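Local atomic coordinates of AlyQ (Persicobacter sp. CCB-QB2, PDB entry 7D29), a protein that probably binds carbohydrate, most likely alginate, through a calcium-containing F5/8 type C (discoidin-like) beta-sandwich domain of the kind found in carbohydrate-binding modules. Residues A52-Q57 / I131-E136; K59-N64 / S125-A130. All coordinates share one frame; numbering follows the deposited sequence. Where two conformers were deposited one is given.

Contact 1 (A52-Q57 / I131-E136)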
ATOM      1  N   ALA A  52      -0.075 -17.158  -4.794  1.00 17.64           N
ATOM      2  CA  ALA A  52      -1.410 -16.589  -5.065  1.00 16.00           C
ATOM      3  C   ALA A  52      -2.307 -16.763  -3.836  1.00 15.30           C
ATOM      4  O   ALA A  52      -2.563 -17.901  -3.366  1.00 14.98           O
ATOM      5  CB  ALA A  52      -2.009 -17.243  -6.288  1.00 18.39           C
ATOM      6  N   LYS A  53      -2.904 -15.675  -3.365  1.00 13.37           N
ATOM      7  CA  LYS A  53      -3.809 -15.716  -2.197  1.00 12.96           C
ATOM      8  C   LYS A  53      -5.089 -14.973  -2.544  1.00 12.82           C
ATOM      9  O   LYS A  53      -5.057 -14.112  -3.428  1.00 12.03           O
ATOM     10  CB  LYS A  53      -3.195 -14.994  -0.999  1.00 15.45           C
ATOM     11  CG  LYS A  53      -1.794 -15.458  -0.632  1.00 18.12           C
ATOM     12  CD  LYS A  53      -1.790 -16.746   0.044  1.00 21.00           C
ATOM     13  CE  LYS A  53      -0.477 -17.053   0.745  1.00 22.22           C
ATOM     14  NZ  LYS A  53      -0.375 -18.519   0.935  1.00 27.32           N
ATOM     15  N   THR A  54      -6.153 -15.238  -1.812  1.00 12.83           N
ATOM     16  CA  THR A  54      -7.403 -14.440  -1.967  1.00 11.26           C
ATOM     17  C   THR A  54      -7.264 -13.155  -1.151  1.00  9.98           C
ATOM     18  O   THR A  54      -7.110 -13.224   0.072  1.00 10.34           O
ATOM     19  CB  THR A  54      -8.660 -15.223  -1.573  1.00 11.82           C
ATOM     20  OG1 THR A  54      -8.656 -16.425  -2.351  1.00 13.07           O
ATOM     21  CG2 THR A  54      -9.892 -14.386  -1.794  1.00 12.46           C
ATOM     22  N   VAL A  55      -7.352 -12.017  -1.827  1.00  9.43           N
ATOM     23  CA  VAL A  55      -7.136 -10.699  -1.206  1.00  8.76           C
ATOM     24  C   VAL A  55      -8.399  -9.864  -1.376  1.00  8.29           C
ATOM     25  O   VAL A  55      -8.857  -9.757  -2.509  1.00  9.03           O
ATOM     26  CB  VAL A  55      -5.907 -10.032  -1.835  1.00  8.57           C
ATOM     27  CG1 VAL A  55      -5.704  -8.622  -1.367  1.00  9.01           C
ATOM     28  CG2 VAL A  55      -4.636 -10.829  -1.604  1.00  8.81           C
ATOM     29  N   ASN A  56      -8.873  -9.197  -0.325  1.00  7.96           N
ATOM     30  CA  ASN A  56      -9.986  -8.237  -0.492  1.00  8.37           C
ATOM     31  C   ASN A  56      -9.726  -6.936   0.266  1.00  7.92           C
ATOM     32  O   ASN A  56     -10.620  -6.117   0.353  1.00  7.74           O
ATOM     33  CB  ASN A  56     -11.288  -8.888  -0.051  1.00  9.23           C
ATOM     34  CG  ASN A  56     -11.325  -9.205   1.430  1.00 11.66           C
ATOM     35  OD1 ASN A  56     -10.383  -8.907   2.186  1.00 11.16           O
ATOM     36  ND2 ASN A  56     -12.435  -9.797   1.854  1.00 12.26           N
ATOM     37  N   GLN A  57      -8.521  -6.739   0.778  1.00  7.79           N
ATOM     38  CA  GLN A  57      -8.283  -5.513   1.558  1.00  8.80           C
ATOM     39  C   GLN A  57      -6.776  -5.257   1.632  1.00  7.81           C
ATOM     40  O   GLN A  57      -5.998  -6.169   1.895  1.00  6.91           O
ATOM     41  CB  GLN A  57      -8.942  -5.625   2.943  1.00  9.71           C
ATOM     42  CG  GLN A  57      -8.761  -4.408   3.820  1.00 11.02           C
ATOM     43  CD  GLN A  57      -9.414  -4.646   5.157  1.00 12.97           C
ATOM     44  OE1 GLN A  57      -8.814  -5.233   6.043  1.00 15.82           O
ATOM     45  NE2 GLN A  57     -10.720  -4.387   5.218  1.00 14.06           N
ATOM     46  N   ILE A 131      -1.754  -6.597   4.137  1.00  8.59           N
ATOM     47  CA  ILE A 131      -2.597  -7.149   3.046  1.00  9.24           C
ATOM     48  C   ILE A 131      -3.431  -8.234   3.692  1.00  9.82           C
ATOM     49  O   ILE A 131      -2.834  -9.204   4.312  1.00 11.72           O
ATOM     50  CB  ILE A 131      -1.720  -7.617   1.881  1.00  9.52           C
ATOM     51  CG1 ILE A 131      -0.912  -6.433   1.353  1.00 10.67           C
ATOM     52  CG2 ILE A 131      -2.549  -8.287   0.793  1.00  8.84           C
ATOM     53  CD1 ILE A 131       0.106  -6.794   0.314  1.00 12.47           C
ATOM     54  N   PHE A 132      -4.731  -8.216   3.403  1.00  8.83           N
ATOM     55  CA  PHE A 132      -5.706  -9.047   4.123  1.00  9.74           C
ATOM     56  C   PHE A 132      -6.663  -9.810   3.221  1.00 10.76           C
ATOM     57  O   PHE A 132      -7.002  -9.413   2.095  1.00  9.56           O
ATOM     58  CB  PHE A 132      -6.580  -8.171   5.010  1.00 11.51           C
ATOM     59  CG  PHE A 132      -5.825  -7.494   6.107  1.00 13.44           C
ATOM     60  CD1 PHE A 132      -5.039  -6.393   5.816  1.00 15.30           C
ATOM     61  CD2 PHE A 132      -5.780  -8.042   7.376  1.00 16.44           C
ATOM     62  CE1 PHE A 132      -4.375  -5.728   6.830  1.00 16.88           C
ATOM     63  CE2 PHE A 132      -5.072  -7.391   8.387  1.00 16.40           C
ATOM     64  CZ  PHE A 132      -4.335  -6.286   8.091  1.00 15.76           C
ATOM     65  N   HIS A 133      -7.168 -10.883   3.812  1.00 10.78           N
ATOM     66  CA  HIS A 133      -8.453 -11.511   3.439  1.00 11.44           C
ATOM     67  C   HIS A 133      -9.366 -11.245   4.608  1.00 12.56           C
ATOM     68  O   HIS A 133      -9.276 -11.997   5.621  1.00 12.45           O
ATOM     69  CB  HIS A 133      -8.325 -12.988   3.131  1.00 11.91           C
ATOM     70  CG  HIS A 133      -9.581 -13.555   2.545  1.00 12.81           C
ATOM     71  ND1 HIS A 133      -9.675 -14.870   2.159  1.00 15.07           N
ATOM     72  CD2 HIS A 133     -10.749 -12.969   2.214  1.00 14.92           C
ATOM     73  CE1 HIS A 133     -10.883 -15.087   1.658  1.00 15.50           C
ATOM     74  NE2 HIS A 133     -11.569 -13.930   1.680  1.00 13.23           N
ATOM     75  N   ALA A 134     -10.086 -10.125   4.563  1.00 13.93           N
ATOM     76  CA  ALA A 134     -10.877  -9.637   5.707  1.00 14.84           C
ATOM     77  C   ALA A 134     -12.254 -10.315   5.718  1.00 18.47           C
ATOM     78  O   ALA A 134     -12.835 -10.606   4.645  1.00 16.20           O
ATOM     79  CB  ALA A 134     -10.963  -8.132   5.677  1.00 15.01           C
ATOM     80  N   GLY A 135     -12.799 -10.579   6.900  1.00 20.30           N
ATOM     81  CA  GLY A 135     -14.203 -11.020   6.982  1.00 24.76           C
ATOM     82  C   GLY A 135     -15.098  -9.847   7.348  1.00 27.89           C
ATOM     83  O   GLY A 135     -14.620  -8.694   7.247  1.00 25.07           O
ATOM     84  N   GLU A 136     -16.321 -10.138   7.816  1.00 33.65           N
ATOM     85  CA  GLU A 136     -17.315  -9.134   8.308  1.00 36.88           C
ATOM     86  C   GLU A 136     -16.699  -8.406   9.513  1.00 35.06           C
ATOM     87  O   GLU A 136     -16.218  -9.074  10.419  1.00 39.26           O
ATOM     88  CB  GLU A 136     -18.655  -9.798   8.668  1.00 40.94           C
ATOM     89  CG  GLU A 136     -18.530 -11.041   9.537  0.10 38.00           C
ATOM     90  CD  GLU A 136     -19.708 -11.290  10.461  0.10 36.84           C
ATOM     91  OE1 GLU A 136     -20.415 -12.292  10.251  0.10 35.35           O
ATOM     92  OE2 GLU A 136     -19.908 -10.489  11.393  0.10 35.74           O
TER

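Contact 2 (K59-N64 / S125-A130). With CA (calcium ion), chain B.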
ATOM      1  N   LYS A  59      -4.299  -2.368   3.636  1.00  8.67           N
ATOM      2  CA  LYS A  59      -4.211  -1.233   4.591  1.00  8.87           C
ATOM      3  C   LYS A  59      -2.907  -0.516   4.341  1.00  8.94           C
ATOM      4  O   LYS A  59      -1.845  -1.150   4.178  1.00  8.40           O
ATOM      5  CB  LYS A  59      -4.299  -1.674   6.040  1.00  9.40           C
ATOM      6  CG  LYS A  59      -5.517  -2.501   6.372  1.00 11.42           C
ATOM      7  CD  LYS A  59      -5.590  -2.839   7.847  1.00 13.55           C
ATOM      8  CE  LYS A  59      -6.821  -3.668   8.148  1.00 15.99           C
ATOM      9  NZ  LYS A  59      -7.154  -3.613   9.583  1.00 21.26           N
ATOM     10  N   ALA A  60      -2.948   0.810   4.322  1.00  8.73           N
ATOM     11  CA  ALA A  60      -1.695   1.582   4.248  1.00  7.77           C
ATOM     12  C   ALA A  60      -1.745   2.664   5.320  1.00  8.12           C
ATOM     13  O   ALA A  60      -2.791   3.306   5.461  1.00  8.81           O
ATOM     14  CB  ALA A  60      -1.486   2.171   2.885  1.00  8.58           C
ATOM     15  N   ALA A  61      -0.631   2.872   6.008  1.00  7.30           N
ATOM     16  CA  ALA A  61      -0.437   4.005   6.941  1.00  7.36           C
ATOM     17  C   ALA A  61       0.433   5.005   6.217  1.00  7.97           C
ATOM     18  O   ALA A  61       1.477   4.632   5.726  1.00  7.99           O
ATOM     19  CB  ALA A  61       0.242   3.591   8.234  1.00  7.22           C
ATOM     20  N   TRP A  62      -0.012   6.221   6.171  1.00  7.53           N
ATOM     21  CA  TRP A  62       0.628   7.274   5.357  1.00  8.40           C
ATOM     22  C   TRP A  62       1.518   8.131   6.253  1.00  9.46           C
ATOM     23  O   TRP A  62       1.117   8.474   7.368  1.00  9.22           O
ATOM     24  CB  TRP A  62      -0.466   8.102   4.673  1.00  7.94           C
ATOM     25  CG  TRP A  62      -1.211   7.313   3.647  1.00  7.97           C
ATOM     26  CD1 TRP A  62      -2.401   6.650   3.826  1.00  8.42           C
ATOM     27  CD2 TRP A  62      -0.828   7.079   2.293  1.00  7.87           C
ATOM     28  NE1 TRP A  62      -2.752   5.984   2.691  1.00  8.49           N
ATOM     29  CE2 TRP A  62      -1.825   6.256   1.720  1.00  8.49           C
ATOM     30  CE3 TRP A  62       0.281   7.445   1.504  1.00  8.43           C
ATOM     31  CZ2 TRP A  62      -1.747   5.838   0.402  1.00  8.62           C
ATOM     32  CZ3 TRP A  62       0.324   7.041   0.190  1.00  8.15           C
ATOM     33  CH2 TRP A  62      -0.669   6.229  -0.341  1.00  8.24           C
ATOM     34  N   TYR A  63       2.700   8.505   5.762  1.00  9.53           N
ATOM     35  CA  TYR A  63       3.557   9.488   6.448  1.00  9.77           C
ATOM     36  C   TYR A  63       2.817  10.826   6.531  1.00 10.07           C
ATOM     37  O   TYR A  63       2.262  11.276   5.501  1.00  8.90           O
ATOM     38  CB  TYR A  63       4.807   9.674   5.607  1.00 10.01           C
ATOM     39  CG  TYR A  63       5.795  10.643   6.203  1.00 10.24           C
ATOM     40  CD1 TYR A  63       6.430  10.346   7.395  1.00 11.07           C
ATOM     41  CD2 TYR A  63       6.147  11.787   5.521  1.00 11.91           C
ATOM     42  CE1 TYR A  63       7.390  11.199   7.928  1.00 13.53           C
ATOM     43  CE2 TYR A  63       7.106  12.640   6.046  1.00 13.18           C
ATOM     44  CZ  TYR A  63       7.708  12.354   7.252  1.00 14.69           C
ATOM     45  OH  TYR A  63       8.637  13.225   7.785  1.00 17.12           O
ATOM     46  N   ASN A  64       2.817  11.456   7.698  1.00 10.28           N
ATOM     47  CA  ASN A  64       2.029  12.702   7.922  1.00 11.46           C
ATOM     48  C   ASN A  64       0.578  12.483   7.444  1.00 10.98           C
ATOM     49  O   ASN A  64      -0.087  13.407   6.899  1.00 10.33           O
ATOM     50  CB  ASN A  64       2.698  13.889   7.226  1.00 13.90           C
ATOM     51  CG  ASN A  64       3.967  14.351   7.901  1.00 15.87           C
ATOM     52  OD1 ASN A  64       4.207  14.068   9.063  1.00 20.19           O
ATOM     53  ND2 ASN A  64       4.778  15.105   7.185  1.00 20.37           N
ATOM     54  N   SER A 125       4.972   8.779   0.482  1.00  8.84           N
ATOM     55  CA  SER A 125       5.621   8.313   1.720  1.00  8.37           C
ATOM     56  C   SER A 125       4.628   7.479   2.532  1.00  7.62           C
ATOM     57  O   SER A 125       3.629   8.002   2.980  1.00  7.47           O
ATOM     58  CB  SER A 125       6.169   9.429   2.541  1.00  8.76           C
ATOM     59  OG  SER A 125       7.241  10.071   1.862  1.00  9.03           O
ATOM     60  N   ILE A 126       4.987   6.227   2.719  1.00  7.00           N
ATOM     61  CA  ILE A 126       4.127   5.189   3.357  1.00  6.86           C
ATOM     62  C   ILE A 126       4.917   4.615   4.516  1.00  6.99           C
ATOM     63  O   ILE A 126       6.070   4.129   4.311  1.00  7.27           O
ATOM     64  CB  ILE A 126       3.711   4.102   2.333  1.00  6.75           C
ATOM     65  CG1 ILE A 126       2.861   4.726   1.214  1.00  7.44           C
ATOM     66  CG2 ILE A 126       2.893   3.006   3.007  1.00  6.81           C
ATOM     67  CD1 ILE A 126       2.477   3.774   0.136  1.00  7.29           C
ATOM     68  N   THR A 127       4.304   4.548   5.706  1.00  7.43           N
ATOM     69  CA  THR A 127       5.002   3.999   6.869  1.00  7.72           C
ATOM     70  C   THR A 127       4.737   2.515   7.109  1.00  8.47           C
ATOM     71  O   THR A 127       5.626   1.836   7.686  1.00  8.93           O
ATOM     72  CB  THR A 127       4.609   4.788   8.115  1.00  8.23           C
ATOM     73  OG1 THR A 127       3.211   4.635   8.353  1.00  8.44           O
ATOM     74  CG2 THR A 127       4.984   6.237   7.997  1.00  8.40           C
ATOM     75  N   GLU A 128       3.601   1.989   6.684  1.00  8.44           N
ATOM     76  CA  GLU A 128       3.237   0.570   6.920  0.51  8.92           C
ATOM     77  C   GLU A 128       2.209   0.149   5.879  1.00  8.16           C
ATOM     78  O   GLU A 128       1.360   0.950   5.536  1.00  7.07           O
ATOM     79  CB  GLU A 128       2.642   0.316   8.313  0.51  9.42           C
ATOM     80  CG  GLU A 128       2.592  -1.148   8.784  0.51 10.52           C
ATOM     81  CD  GLU A 128       2.141  -1.298  10.250  0.51 11.38           C
ATOM     82  OE1 GLU A 128       1.630  -0.280  10.824  0.51 13.22           O
ATOM     83  OE2 GLU A 128       2.279  -2.384  10.858  0.51 10.49           O
ATOM     84  N   VAL A 129       2.305  -1.101   5.459  1.00  8.38           N
ATOM     85  CA  VAL A 129       1.283  -1.720   4.592  1.00  8.33           C
ATOM     86  C   VAL A 129       0.982  -3.106   5.159  1.00  8.25           C
ATOM     87  O   VAL A 129       1.906  -3.843   5.608  1.00  7.90           O
ATOM     88  CB  VAL A 129       1.742  -1.811   3.128  1.00  8.48           C
ATOM     89  CG1 VAL A 129       0.788  -2.625   2.305  1.00  8.38           C
ATOM     90  CG2 VAL A 129       1.937  -0.435   2.525  1.00  8.19           C
ATOM     91  N   ALA A 130      -0.282  -3.499   5.091  1.00  8.65           N
ATOM     92  CA  ALA A 130      -0.671  -4.872   5.419  1.00  9.28           C
ATOM     93  C   ALA A 130      -1.736  -5.295   4.413  1.00  9.51           C
ATOM     94  O   ALA A 130      -2.495  -4.448   3.918  1.00  9.23           O
ATOM     95  CB  ALA A 130      -1.125  -5.041   6.840  1.00  9.47           C
TER
HETATM   96 CA    CA B 401       7.544   1.439   8.866  1.00 14.20          CA
HETATM   97  O   HOH W   1       1.745   6.787   9.473  1.00  9.42           O

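Contact 1 (A52-Q57 / I131-E136)
The imidazole of H133 carries the CG2 methyl of T54 over one face, a CH-pi contact 3.9 Å from CG2 to the ring centroid and displaced toward the CE1–NE2 rim. At the ring's edge, in its plane, N56 ND2 comes within 3.6 Å of H133 CD2. The F132 ring is met obliquely by the amide of Q57, Q57 OE1 3.7 Å from F132 CG; Q57 NE2 is held by E137 and S102. The carboxamide of N56 does the gripping. Its CG stands between the backbone N and the carbonyl carbon (chi1 66°), which swings the amide to the backbone of A134. N56 OD1 accepts A134 N at 2.7 Å, while N56 ND2 donates to a lone pair of A134 O at 2.9 Å, almost straight (175°) and in both planes. The two bonds hold A134 and fix the amide's rotation. A leucine in place of N56 would bring no amide, and A134 N and O would probably be left without these mates, the chain after H133 freer to shift. N56 and Q57 face F132 in a classic beta bulge: F132 O takes N56 N at 3.1 Å and, weakly, Q57 N, and F132 N returns a bond to Q57 O at 2.8 Å. The short strand segments cross at 104°, so the pairing is brief. V55 and I131 pack on each other and on L49 of strand 44-49; strand 99-108 pairs with 52-57 through T106 and F103, and backbone bonds join H133 to M7 and I131 to Y9.

Contact 2 (K59-N64 / S125-A130)
T127 and A61 meet where the pairing shifts register: T127 N donates to A61 O at 2.8 Å, and T127 OG1 lies 3.1 Å from A61 CB. OG1 sits between its own backbone N and carbonyl carbon (chi1 63°), where it also donates to a water that in turn donates to W62 O. At the same bulge A61 N donates to E128 O, nearly straight at 173°. K59 and A130 then exchange two backbone bonds, and Y63 N goes to S125 O at 3.0 Å, rising well above that carbonyl's plane. T127 and E128 facing A61 form a classic beta bulge, and the chain turns a corner here within the beta-sandwich of the F5/8 type C domain. The corner presents T127 O to the calcium ion at 2.3 Å, with N26, D29, N31 and T34 among the other ligands. On the face bearing A60, W62 and V129, the I126 side chain runs alongside W62, I126 CG1 to W62 CZ3 3.6 Å; W62 NE1 is tied to Y101 and its ring meets F72. I126 and V129 both rest on I113 of strand 110-118, while L32 of the calcium-binding loop touches A61, T127 and E128.

How the contacts relate
Both contacts join the same two strands, 52-62 and 123-133, which run antiparallel within one sheet of the sandwich; their centres lie 18 Å apart. Along the chain the order is 52-57, 59-64, 125-130, 131-136, so contact 2 is the inner pairing and contact 1 the outer one. They touch where K59 makes a cation-pi pair with F132, and K59 CD packs 3.3 Å from F132 CE1. Contact 2 is buried and reaches the calcium site, whereas contact 1 lies nearer the chain termini, its I131 side chain about 14 Å from the calcium. Each has its own bulge, on opposite strands. One strand pair ties the calcium-binding corner at T127 to the end of the domain where both termini lie.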